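Local coordinates for protein dITP/XTP pyrophosphatase (Coxiella burnetii, PDB 3TQU) that probably hydrolyses the non-canonical purine nucleotides XTP, dITP and ITP to their monophosphates and diphosphate, clearing them from the nucleotide pool, at residues 135-140 with 191-196; 104-109 with 145-150; 74-79 with 118-123. All coordinates share one frame; numbering follows the deposited sequence.

Strand 137-147 serves both contact 1, at its start, and contact 2, at its end, and contact 3 pairs the two strands that come before it in the sheet order, 68-77 and 118-128. Contact 3 is the buried core, built on backbone hydrogen bonds between antiparallel strands. Contacts 1 and 2 are only partly buried and set a helix against the sheet: contact 1 combines an amide-to-backbone grip with apolar packing, whereas contact 2 has no hydrogen bond across it. Contacts 2 and 3 touch, Ile147 packing on Ala119 and Val105 on Ile77. Contact 1 meets contact 3 through the His140–His122 pair, and its centre lies about 31 Å from that of contact 2.

Contact 1. Residues 135-140 with 191-196; sequences APLICH and EQLSTV
The carboxamide of Gln192 meets the backbone of His140 in its own plane. His140 O lies only 10° out of that plane and receives NE2 at 3.0 Å, with a nearly straight N-H...O angle of 163°. Seen from the acceptor, the donor stands above the carbonyl plane, 66° out of it. The other amide corner, OE1, takes the N-H of His140 in a weak, bent bond of 3.1 Å from N to OE1. Gln192 reaches this position with CG anti to its carbonyl carbon and an extended chain beyond. The His140 ring belongs to another neighbourhood: it meets the His122 ring, and NE2 bonds to His122 ND1.

Cys139 SG lies over the backbone of Leu193, 3.7 Å from its N. Leu137 CD2 ends the row, 3.7 Å from Leu193 CD1 and 3.8 Å from Val196 CG1; the two leucines cross obliquely, while Leu137 and Val196 meet tip to tip. Strand 137-147 thus packs on the C-terminal helix, with Met20 of helix 14-23 also touching Leu193. The chemistry is that of one carboxamide whose O and N meet the N-H and C=O of His140, the first bond weak, next to apolar contacts of Leu137 and Cys139.

Contact 2. Residues 104-109 with 145-150; sequences KVLEAL and GEIARE
Helix 98-112 packs across the end of strand 137-147, in the part of the alpha/beta fold where the central sheet of this Ham1-family enzyme gives way to loop. The short segments run almost perpendicular, at 85°, with their axes 11.4 Å apart, a separation bridged by side chains.

Ile147 is the main apolar residue on the strand side. Its CB bond points toward the helix, and CG2, anti to the backbone N, faces methyls of Val105, Leu106 and Leu109. Leu109 CD1 lies 3.6 Å from Ile147 CB and equally near CG2, so one methyl covers the branch point of the isoleucine as the two side chains cross obliquely. Val105 approaches at about a right angle and more loosely, with CG1 4.2 Å from Ile147 CG2. Val105 and Leu109 are one helical turn apart, which places both on the same side of the helix. Ile77 of strand 68-77 touches Val105, Leu109 and Ile147, so this is the helix-on-sheet layer of the fold, and Val105 also touches Tyr159, a predicted substrate-binding residue.

Past the strand end the chemistry changes. Leu106, with CG anti to its carbonyl carbon (chi1 -69°) and CD2 turned toward the loop, sets that methyl 3.2 Å from Ala148 O and 3.6 Å from Arg149 O. No hydrogen bond joins the segments here. Arg117 instead donates through NE to Ile147 O and weakly through NH2 to Ala148 O, while the CB bonds of Arg149 and Glu150 point away from the helix.

Contact 3. Residues 74-79 with 118-123; sequences GLTIAA and SASFHC
Between Gly74 and Ile77 the two strands are knitted tightly, antiparallel at 158° with axes 4.7 Å apart. Gly74 pairs with His122, and Thr76 with Ser120, as hydrogen-bonded pairs. Thr76 N reaches Ser120 O at 2.8 Å, almost straight at 172° and nearly along the C=O axis; His122 N meets Gly74 O at 2.9 Å in similar fashion. Of the non-hydrogen-bonded pairs, Leu75–Phe121 lies between them and Ile77–Ala119 follows.

On the face carrying Leu75 and Phe121, the leucine, its CG anti to the backbone N, lays CD1 over the centre of the phenylalanine ring. The CD1-to-centroid distance is 4.1 Å, only 9° off the ring normal, which defines a CH-pi contact. On the other face, Thr76 OG1 sits at the edge of the His122 ring, in its plane, 3.2 Å from NE2 in a hydrogen bond in which either group may donate. His122 ND1 is bonded to His140 NE2, so both ring nitrogens have partners. A water on this face bonds Thr76 OG1 and, weakly, Ser120 OG.

The far end is looser and hydrated. Ala78 N still bonds Ser118 O at 3.0 Å, but from above the carbonyl plane, and the chain then turns into a 3-10 segment. A second water bridges Ala79 N and Ser118 O.

Strand 137-147 flanks 118-128 on its other edge, helix 98-112 covers the face carrying Ile77, and His185, a predicted substrate-binding residue at the start of helix 185-199, stacks on Phe121.

Contact 1. Residues 135-140 with 191-196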
ATOM      1  N   ALA A 135       1.061   4.919   8.609  1.00  6.76           N
ATOM      2  CA  ALA A 135       0.447   5.307   7.345  1.00 10.55           C
ATOM      3  C   ALA A 135       1.488   5.817   6.353  1.00 14.20           C
ATOM      4  O   ALA A 135       1.442   6.979   5.932  1.00 10.83           O
ATOM      5  CB  ALA A 135      -0.617   6.362   7.580  1.00 11.91           C
ATOM      6  N   PRO A 136       2.435   4.946   5.979  1.00 11.75           N
ATOM      7  CA  PRO A 136       3.483   5.343   5.037  1.00 11.15           C
ATOM      8  C   PRO A 136       2.883   5.718   3.692  1.00 11.76           C
ATOM      9  O   PRO A 136       1.814   5.218   3.330  1.00 13.03           O
ATOM     10  CB  PRO A 136       4.325   4.069   4.897  1.00  9.19           C
ATOM     11  CG  PRO A 136       3.392   2.957   5.248  1.00 12.10           C
ATOM     12  CD  PRO A 136       2.520   3.517   6.331  1.00 12.02           C
ATOM     13  N   LEU A 137       3.551   6.609   2.970  1.00 10.51           N
ATOM     14  CA  LEU A 137       3.175   6.880   1.595  1.00 10.92           C
ATOM     15  C   LEU A 137       3.463   5.631   0.780  1.00 11.59           C
ATOM     16  O   LEU A 137       4.570   5.097   0.834  1.00 12.49           O
ATOM     17  CB  LEU A 137       3.985   8.048   1.041  1.00 13.83           C
ATOM     18  CG  LEU A 137       3.801   8.356  -0.446  1.00 16.09           C
ATOM     19  CD1 LEU A 137       2.353   8.718  -0.749  1.00 20.42           C
ATOM     20  CD2 LEU A 137       4.737   9.473  -0.869  1.00 12.88           C
ATOM     21  N   ILE A 138       2.468   5.158   0.037  1.00  8.20           N
ATOM     22  CA  ILE A 138       2.653   3.997  -0.823  1.00  7.64           C
ATOM     23  C   ILE A 138       2.435   4.396  -2.277  1.00 14.99           C
ATOM     24  O   ILE A 138       1.367   4.888  -2.636  1.00 15.17           O
ATOM     25  CB  ILE A 138       1.669   2.863  -0.470  1.00 10.53           C
ATOM     26  CG1 ILE A 138       1.810   2.463   1.004  1.00 13.32           C
ATOM     27  CG2 ILE A 138       1.880   1.664  -1.388  1.00 12.07           C
ATOM     28  CD1 ILE A 138       3.182   1.942   1.374  1.00 14.19           C
ATOM     29  N   CYS A 139       3.456   4.195  -3.103  1.00 13.27           N
ATOM     30  CA  CYS A 139       3.344   4.450  -4.534  1.00 17.73           C
ATOM     31  C   CYS A 139       3.453   3.129  -5.277  1.00 18.73           C
ATOM     32  O   CYS A 139       4.424   2.395  -5.106  1.00 21.43           O
ATOM     33  CB  CYS A 139       4.444   5.403  -4.999  1.00 18.56           C
ATOM     34  SG  CYS A 139       4.416   7.006  -4.175  1.00 17.60           S
ATOM     35  N   HIS A 140       2.457   2.822  -6.102  1.00 16.31           N
ATOM     36  CA  HIS A 140       2.430   1.539  -6.790  1.00 13.07           C
ATOM     37  C   HIS A 140       2.408   1.701  -8.308  1.00 15.11           C
ATOM     38  O   HIS A 140       1.389   2.078  -8.887  1.00 14.01           O
ATOM     39  CB  HIS A 140       1.231   0.712  -6.318  1.00 16.22           C
ATOM     40  CG  HIS A 140       1.206  -0.683  -6.860  1.00 12.28           C
ATOM     41  ND1 HIS A 140       0.317  -1.638  -6.412  1.00 12.68           N
ATOM     42  CD2 HIS A 140       1.956  -1.285  -7.813  1.00 10.10           C
ATOM     43  CE1 HIS A 140       0.522  -2.766  -7.067  1.00 17.81           C
ATOM     44  NE2 HIS A 140       1.512  -2.580  -7.922  1.00 15.56           N
ATOM     45  N   GLU A 191       7.209   8.788 -10.541  1.00 16.09           N
ATOM     46  CA  GLU A 191       6.444   9.981 -10.888  1.00 19.48           C
ATOM     47  C   GLU A 191       5.330  10.235  -9.871  1.00 17.24           C
ATOM     48  O   GLU A 191       5.034  11.382  -9.547  1.00 16.55           O
ATOM     49  CB  GLU A 191       5.899   9.909 -12.320  1.00 26.51           C
ATOM     50  CG  GLU A 191       4.955   8.756 -12.598  1.00 34.85           C
ATOM     51  CD  GLU A 191       3.495   9.110 -12.368  1.00 43.14           C
ATOM     52  OE1 GLU A 191       2.637   8.221 -12.546  1.00 42.93           O
ATOM     53  OE2 GLU A 191       3.204  10.274 -12.016  1.00 46.55           O
ATOM     54  N   GLN A 192       4.730   9.161  -9.360  1.00 18.55           N
ATOM     55  CA  GLN A 192       3.731   9.268  -8.298  1.00 16.53           C
ATOM     56  C   GLN A 192       4.369   9.867  -7.051  1.00 13.70           C
ATOM     57  O   GLN A 192       3.799  10.752  -6.409  1.00 10.26           O
ATOM     58  CB  GLN A 192       3.148   7.894  -7.961  1.00 19.35           C
ATOM     59  CG  GLN A 192       2.413   7.207  -9.107  1.00 22.97           C
ATOM     60  CD  GLN A 192       1.973   5.799  -8.745  1.00 25.68           C
ATOM     61  OE1 GLN A 192       1.846   5.462  -7.567  1.00 26.27           O
ATOM     62  NE2 GLN A 192       1.746   4.968  -9.755  1.00 23.52           N
ATOM     63  N   LEU A 193       5.556   9.369  -6.713  1.00 13.24           N
ATOM     64  CA  LEU A 193       6.324   9.870  -5.578  1.00 13.52           C
ATOM     65  C   LEU A 193       6.683  11.346  -5.750  1.00 17.53           C
ATOM     66  O   LEU A 193       6.537  12.143  -4.822  1.00 20.61           O
ATOM     67  CB  LEU A 193       7.605   9.050  -5.394  1.00 14.42           C
ATOM     68  CG  LEU A 193       8.527   9.487  -4.251  1.00 14.49           C
ATOM     69  CD1 LEU A 193       7.872   9.212  -2.908  1.00 13.55           C
ATOM     70  CD2 LEU A 193       9.868   8.781  -4.344  1.00 16.74           C
ATOM     71  N   SER A 194       7.156  11.705  -6.940  1.00 15.52           N
ATOM     72  CA  SER A 194       7.540  13.086  -7.219  1.00 15.42           C
ATOM     73  C   SER A 194       6.356  14.031  -7.067  1.00 16.38           C
ATOM     74  O   SER A 194       6.482  15.114  -6.500  1.00 18.25           O
ATOM     75  CB  SER A 194       8.119  13.210  -8.626  1.00 19.63           C
ATOM     76  OG  SER A 194       8.497  14.549  -8.887  1.00 22.29           O
ATOM     77  N   THR A 195       5.208  13.622  -7.589  1.00 18.47           N
ATOM     78  CA  THR A 195       4.006  14.437  -7.489  1.00 20.06           C
ATOM     79  C   THR A 195       3.695  14.770  -6.032  1.00 22.61           C
ATOM     80  O   THR A 195       3.386  15.915  -5.699  1.00 26.18           O
ATOM     81  CB  THR A 195       2.795  13.737  -8.136  1.00 20.00           C
ATOM     82  OG1 THR A 195       3.010  13.621  -9.549  1.00 20.67           O
ATOM     83  CG2 THR A 195       1.525  14.537  -7.890  1.00 20.95           C
ATOM     84  N   VAL A 196       3.787  13.767  -5.164  1.00 17.69           N
ATOM     85  CA  VAL A 196       3.491  13.967  -3.750  1.00 19.13           C
ATOM     86  C   VAL A 196       4.539  14.848  -3.079  1.00 21.29           C
ATOM     87  O   VAL A 196       4.202  15.775  -2.346  1.00 25.88           O
ATOM     88  CB  VAL A 196       3.376  12.625  -3.000  1.00 20.10           C
ATOM     89  CG1 VAL A 196       3.188  12.866  -1.507  1.00 21.43           C
ATOM     90  CG2 VAL A 196       2.227  11.800  -3.564  1.00 16.07           C
TER

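Contact 2. Residues 104-109 with 145-150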
ATOM      1  N   LYS A 104      13.796 -20.347 -16.810  1.00 22.28           N
ATOM      2  CA  LYS A 104      12.828 -20.991 -15.930  1.00 24.54           C
ATOM      3  C   LYS A 104      11.421 -20.448 -16.175  1.00 24.52           C
ATOM      4  O   LYS A 104      10.446 -21.200 -16.171  1.00 26.83           O
ATOM      5  CB  LYS A 104      13.227 -20.836 -14.463  1.00 28.83           C
ATOM      6  CG  LYS A 104      12.339 -21.621 -13.508  1.00 37.30           C
ATOM      7  CD  LYS A 104      13.125 -22.145 -12.315  1.00 43.71           C
ATOM      8  CE  LYS A 104      12.256 -23.017 -11.419  1.00 49.07           C
ATOM      9  NZ  LYS A 104      11.113 -22.264 -10.828  1.00 48.42           N
ATOM     10  N   VAL A 105      11.317 -19.142 -16.393  1.00 21.32           N
ATOM     11  CA  VAL A 105      10.033 -18.537 -16.722  1.00 22.19           C
ATOM     12  C   VAL A 105       9.494 -19.082 -18.041  1.00 24.24           C
ATOM     13  O   VAL A 105       8.313 -19.418 -18.149  1.00 21.89           O
ATOM     14  CB  VAL A 105      10.130 -17.004 -16.794  1.00 21.71           C
ATOM     15  CG1 VAL A 105       8.959 -16.428 -17.581  1.00 21.43           C
ATOM     16  CG2 VAL A 105      10.184 -16.419 -15.391  1.00 19.29           C
ATOM     17  N   LEU A 106      10.367 -19.176 -19.040  1.00 24.84           N
ATOM     18  CA  LEU A 106       9.971 -19.690 -20.346  1.00 27.25           C
ATOM     19  C   LEU A 106       9.517 -21.147 -20.254  1.00 29.65           C
ATOM     20  O   LEU A 106       8.530 -21.536 -20.880  1.00 29.18           O
ATOM     21  CB  LEU A 106      11.110 -19.544 -21.360  1.00 27.44           C
ATOM     22  CG  LEU A 106      11.465 -18.115 -21.783  1.00 26.15           C
ATOM     23  CD1 LEU A 106      12.708 -18.093 -22.669  1.00 27.46           C
ATOM     24  CD2 LEU A 106      10.290 -17.451 -22.488  1.00 23.51           C
ATOM     25  N   GLU A 107      10.236 -21.945 -19.469  1.00 29.82           N
ATOM     26  CA  GLU A 107       9.868 -23.344 -19.261  1.00 30.78           C
ATOM     27  C   GLU A 107       8.534 -23.463 -18.530  1.00 29.96           C
ATOM     28  O   GLU A 107       7.696 -24.296 -18.879  1.00 29.43           O
ATOM     29  CB  GLU A 107      10.953 -24.083 -18.472  1.00 34.27           C
ATOM     30  CG  GLU A 107      12.263 -24.265 -19.218  1.00 38.29           C
ATOM     31  CD  GLU A 107      13.312 -24.978 -18.385  1.00 45.88           C
ATOM     32  OE1 GLU A 107      13.032 -25.282 -17.205  1.00 48.05           O
ATOM     33  OE2 GLU A 107      14.415 -25.236 -18.912  1.00 48.19           O
ATOM     34  N   ALA A 108       8.351 -22.630 -17.509  1.00 27.91           N
ATOM     35  CA  ALA A 108       7.130 -22.635 -16.711  1.00 27.10           C
ATOM     36  C   ALA A 108       5.899 -22.343 -17.562  1.00 27.13           C
ATOM     37  O   ALA A 108       4.877 -23.015 -17.440  1.00 28.05           O
ATOM     38  CB  ALA A 108       7.238 -21.635 -15.567  1.00 24.86           C
ATOM     39  N   LEU A 109       5.997 -21.333 -18.421  1.00 26.65           N
ATOM     40  CA  LEU A 109       4.905 -21.012 -19.333  1.00 29.41           C
ATOM     41  C   LEU A 109       4.683 -22.149 -20.326  1.00 34.24           C
ATOM     42  O   LEU A 109       3.549 -22.557 -20.579  1.00 35.09           O
ATOM     43  CB  LEU A 109       5.180 -19.699 -20.068  1.00 28.14           C
ATOM     44  CG  LEU A 109       4.754 -18.435 -19.322  1.00 26.34           C
ATOM     45  CD1 LEU A 109       5.152 -17.188 -20.093  1.00 26.48           C
ATOM     46  CD2 LEU A 109       3.252 -18.458 -19.075  1.00 26.89           C
ATOM     47  N   GLY A 145       2.450  -5.990 -19.909  1.00 14.37           N
ATOM     48  CA  GLY A 145       3.005  -6.472 -21.159  1.00 15.67           C
ATOM     49  C   GLY A 145       2.740  -7.947 -21.383  1.00 16.77           C
ATOM     50  O   GLY A 145       1.761  -8.494 -20.877  1.00 12.77           O
ATOM     51  N   GLU A 146       3.617  -8.590 -22.148  1.00 17.74           N
ATOM     52  CA  GLU A 146       3.487 -10.008 -22.457  1.00 21.98           C
ATOM     53  C   GLU A 146       4.854 -10.664 -22.395  1.00 23.82           C
ATOM     54  O   GLU A 146       5.870 -10.015 -22.646  1.00 23.10           O
ATOM     55  CB  GLU A 146       2.903 -10.203 -23.858  1.00 27.49           C
ATOM     56  CG  GLU A 146       1.547  -9.560 -24.071  1.00 34.00           C
ATOM     57  CD  GLU A 146       1.071  -9.680 -25.504  1.00 40.76           C
ATOM     58  OE1 GLU A 146       1.812 -10.255 -26.331  1.00 43.48           O
ATOM     59  OE2 GLU A 146      -0.041  -9.198 -25.804  1.00 43.55           O
ATOM     60  N   ILE A 147       4.882 -11.950 -22.063  1.00 21.54           N
ATOM     61  CA  ILE A 147       6.133 -12.698 -22.049  1.00 20.64           C
ATOM     62  C   ILE A 147       6.439 -13.240 -23.441  1.00 19.11           C
ATOM     63  O   ILE A 147       5.637 -13.968 -24.026  1.00 20.99           O
ATOM     64  CB  ILE A 147       6.090 -13.867 -21.046  1.00 19.05           C
ATOM     65  CG1 ILE A 147       5.689 -13.363 -19.660  1.00 15.21           C
ATOM     66  CG2 ILE A 147       7.439 -14.574 -20.989  1.00 19.58           C
ATOM     67  CD1 ILE A 147       6.666 -12.352 -19.069  1.00 12.32           C
ATOM     68  N   ALA A 148       7.603 -12.880 -23.971  1.00 15.65           N
ATOM     69  CA  ALA A 148       7.995 -13.319 -25.302  1.00 18.61           C
ATOM     70  C   ALA A 148       8.367 -14.798 -25.306  1.00 20.06           C
ATOM     71  O   ALA A 148       8.536 -15.410 -24.250  1.00 17.28           O
ATOM     72  CB  ALA A 148       9.147 -12.472 -25.820  1.00 18.79           C
ATOM     73  N   ARG A 149       8.490 -15.365 -26.502  1.00 22.40           N
ATOM     74  CA  ARG A 149       8.823 -16.775 -26.661  1.00 27.42           C
ATOM     75  C   ARG A 149      10.319 -16.993 -26.475  1.00 27.83           C
ATOM     76  O   ARG A 149      10.753 -18.060 -26.045  1.00 31.93           O
ATOM     77  CB  ARG A 149       8.390 -17.270 -28.043  1.00 33.30           C
ATOM     78  CG  ARG A 149       6.916 -17.055 -28.358  1.00 38.49           C
ATOM     79  CD  ARG A 149       6.044 -18.140 -27.749  1.00 42.66           C
ATOM     80  NE  ARG A 149       4.626 -17.910 -28.016  1.00 44.42           N
ATOM     81  CZ  ARG A 149       3.657 -18.760 -27.695  1.00 45.98           C
ATOM     82  NH1 ARG A 149       3.950 -19.907 -27.097  1.00 46.88           N
ATOM     83  NH2 ARG A 149       2.393 -18.466 -27.972  1.00 46.28           N
ATOM     84  N   GLU A 150      11.105 -15.977 -26.812  1.00 26.61           N
ATOM     85  CA  GLU A 150      12.554 -16.038 -26.647  1.00 30.44           C
ATOM     86  C   GLU A 150      13.112 -14.658 -26.310  1.00 26.87           C
ATOM     87  O   GLU A 150      12.510 -13.642 -26.658  1.00 26.24           O
ATOM     88  CB  GLU A 150      13.222 -16.595 -27.910  1.00 36.66           C
ATOM     89  CG  GLU A 150      12.992 -15.765 -29.162  1.00 43.33           C
ATOM     90  CD  GLU A 150      13.707 -16.327 -30.379  1.00 50.14           C
ATOM     91  OE1 GLU A 150      13.285 -17.390 -30.884  1.00 53.44           O
ATOM     92  OE2 GLU A 150      14.695 -15.708 -30.829  1.00 50.79           O
TER

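Contact 3. Residues 74-79 with 118-123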
ATOM      1  N   GLY A  74       8.909  -6.685  -8.904  1.00 11.50           N
ATOM      2  CA  GLY A  74       8.910  -8.026  -9.444  1.00 12.80           C
ATOM      3  C   GLY A  74       8.066  -8.174 -10.687  1.00 13.45           C
ATOM      4  O   GLY A  74       7.392  -7.240 -11.121  1.00 12.25           O
ATOM      5  N   LEU A  75       8.125  -9.370 -11.260  1.00 14.30           N
ATOM      6  CA  LEU A  75       7.363  -9.718 -12.445  1.00 15.55           C
ATOM      7  C   LEU A  75       6.240 -10.649 -12.015  1.00 14.29           C
ATOM      8  O   LEU A  75       6.479 -11.595 -11.267  1.00 13.63           O
ATOM      9  CB  LEU A  75       8.276 -10.436 -13.437  1.00 14.13           C
ATOM     10  CG  LEU A  75       7.672 -10.894 -14.758  1.00 13.36           C
ATOM     11  CD1 LEU A  75       7.111  -9.709 -15.533  1.00 12.64           C
ATOM     12  CD2 LEU A  75       8.719 -11.639 -15.578  1.00 13.75           C
ATOM     13  N   THR A  76       5.019 -10.375 -12.467  1.00 11.28           N
ATOM     14  CA  THR A  76       3.894 -11.257 -12.188  1.00 11.82           C
ATOM     15  C   THR A  76       3.327 -11.771 -13.501  1.00 13.81           C
ATOM     16  O   THR A  76       3.079 -10.999 -14.421  1.00 14.84           O
ATOM     17  CB  THR A  76       2.781 -10.547 -11.398  1.00 15.26           C
ATOM     18  OG1 THR A  76       2.239  -9.478 -12.182  1.00 17.38           O
ATOM     19  CG2 THR A  76       3.324  -9.992 -10.087  1.00 15.77           C
ATOM     20  N   ILE A  77       3.125 -13.079 -13.586  1.00 18.12           N
ATOM     21  CA  ILE A  77       2.633 -13.691 -14.814  1.00 17.57           C
ATOM     22  C   ILE A  77       1.278 -14.359 -14.602  1.00 16.54           C
ATOM     23  O   ILE A  77       1.139 -15.268 -13.785  1.00 17.91           O
ATOM     24  CB  ILE A  77       3.655 -14.688 -15.382  1.00 15.71           C
ATOM     25  CG1 ILE A  77       4.972 -13.961 -15.675  1.00 14.89           C
ATOM     26  CG2 ILE A  77       3.115 -15.344 -16.636  1.00 16.67           C
ATOM     27  CD1 ILE A  77       6.106 -14.869 -16.132  1.00 15.22           C
ATOM     28  N   ALA A  78       0.284 -13.893 -15.352  1.00 18.20           N
ATOM     29  CA  ALA A  78      -1.096 -14.335 -15.179  1.00 21.47           C
ATOM     30  C   ALA A  78      -1.235 -15.856 -15.189  1.00 23.74           C
ATOM     31  O   ALA A  78      -1.854 -16.433 -14.295  1.00 21.42           O
ATOM     32  CB  ALA A  78      -1.996 -13.702 -16.236  1.00 20.77           C
ATOM     33  N   ALA A  79      -0.656 -16.500 -16.195  1.00 25.90           N
ATOM     34  CA  ALA A  79      -0.770 -17.947 -16.341  1.00 27.68           C
ATOM     35  C   ALA A  79      -0.082 -18.703 -15.209  1.00 25.09           C
ATOM     36  O   ALA A  79      -0.336 -19.888 -15.006  1.00 25.39           O
ATOM     37  CB  ALA A  79      -0.220 -18.393 -17.686  1.00 28.08           C
ATOM     38  N   SER A 118       0.063 -12.987 -20.671  1.00 15.57           N
ATOM     39  CA  SER A 118      -0.038 -11.703 -19.981  1.00 17.24           C
ATOM     40  C   SER A 118       0.864 -11.644 -18.757  1.00 15.62           C
ATOM     41  O   SER A 118       0.998 -12.628 -18.030  1.00 15.55           O
ATOM     42  CB  SER A 118      -1.485 -11.419 -19.573  1.00 22.01           C
ATOM     43  OG  SER A 118      -2.307 -11.266 -20.718  1.00 29.31           O
ATOM     44  N   ALA A 119       1.473 -10.482 -18.538  1.00 13.20           N
ATOM     45  CA  ALA A 119       2.369 -10.289 -17.409  1.00 15.04           C
ATOM     46  C   ALA A 119       2.448  -8.812 -17.053  1.00 15.27           C
ATOM     47  O   ALA A 119       2.060  -7.954 -17.842  1.00 14.88           O
ATOM     48  CB  ALA A 119       3.753 -10.838 -17.726  1.00 14.36           C
ATOM     49  N   SER A 120       2.948  -8.523 -15.858  1.00 14.24           N
ATOM     50  CA  SER A 120       3.104  -7.148 -15.413  1.00 14.03           C
ATOM     51  C   SER A 120       4.338  -7.014 -14.538  1.00 13.43           C
ATOM     52  O   SER A 120       4.662  -7.922 -13.766  1.00 13.65           O
ATOM     53  CB  SER A 120       1.872  -6.692 -14.627  1.00 18.00           C
ATOM     54  OG  SER A 120       0.690  -6.879 -15.380  1.00 21.24           O
ATOM     55  N   PHE A 121       5.035  -5.891 -14.683  1.00 11.91           N
ATOM     56  CA  PHE A 121       6.080  -5.500 -13.746  1.00 14.32           C
ATOM     57  C   PHE A 121       5.448  -4.598 -12.698  1.00 14.21           C
ATOM     58  O   PHE A 121       4.622  -3.746 -13.032  1.00  9.53           O
ATOM     59  CB  PHE A 121       7.183  -4.713 -14.455  1.00  7.16           C
ATOM     60  CG  PHE A 121       8.320  -5.557 -14.951  1.00 10.02           C
ATOM     61  CD1 PHE A 121       9.063  -6.327 -14.073  1.00 14.59           C
ATOM     62  CD2 PHE A 121       8.670  -5.548 -16.291  1.00 13.56           C
ATOM     63  CE1 PHE A 121      10.120  -7.097 -14.527  1.00 16.82           C
ATOM     64  CE2 PHE A 121       9.730  -6.314 -16.751  1.00 16.38           C
ATOM     65  CZ  PHE A 121      10.452  -7.089 -15.866  1.00 19.11           C
ATOM     66  N   HIS A 122       5.843  -4.777 -11.441  1.00 10.46           N
ATOM     67  CA  HIS A 122       5.329  -3.953 -10.355  1.00  9.52           C
ATOM     68  C   HIS A 122       6.467  -3.298  -9.597  1.00 10.21           C
ATOM     69  O   HIS A 122       7.495  -3.928  -9.337  1.00 10.33           O
ATOM     70  CB  HIS A 122       4.506  -4.793  -9.376  1.00  9.42           C
ATOM     71  CG  HIS A 122       3.274  -5.386  -9.977  1.00 12.46           C
ATOM     72  ND1 HIS A 122       2.022  -4.835  -9.804  1.00 13.84           N
ATOM     73  CD2 HIS A 122       3.099  -6.482 -10.752  1.00 15.48           C
ATOM     74  CE1 HIS A 122       1.129  -5.568 -10.445  1.00 18.00           C
ATOM     75  NE2 HIS A 122       1.756  -6.574 -11.028  1.00 19.22           N
ATOM     76  N   CYS A 123       6.278  -2.033  -9.234  1.00 10.31           N
ATOM     77  CA  CYS A 123       7.192  -1.357  -8.327  1.00  8.77           C
ATOM     78  C   CYS A 123       6.397  -0.679  -7.223  1.00 10.79           C
ATOM     79  O   CYS A 123       5.555   0.180  -7.493  1.00 13.06           O
ATOM     80  CB  CYS A 123       8.035  -0.316  -9.059  1.00  8.83           C
ATOM     81  SG  CYS A 123       9.081   0.659  -7.946  1.00 12.98           S
TER
HETATM   82  O   HOH W   1      -0.021 -10.004 -14.059  1.00 21.80           O
HETATM   83  O   HOH W   2       0.606 -15.408 -18.437  0.72 12.78           O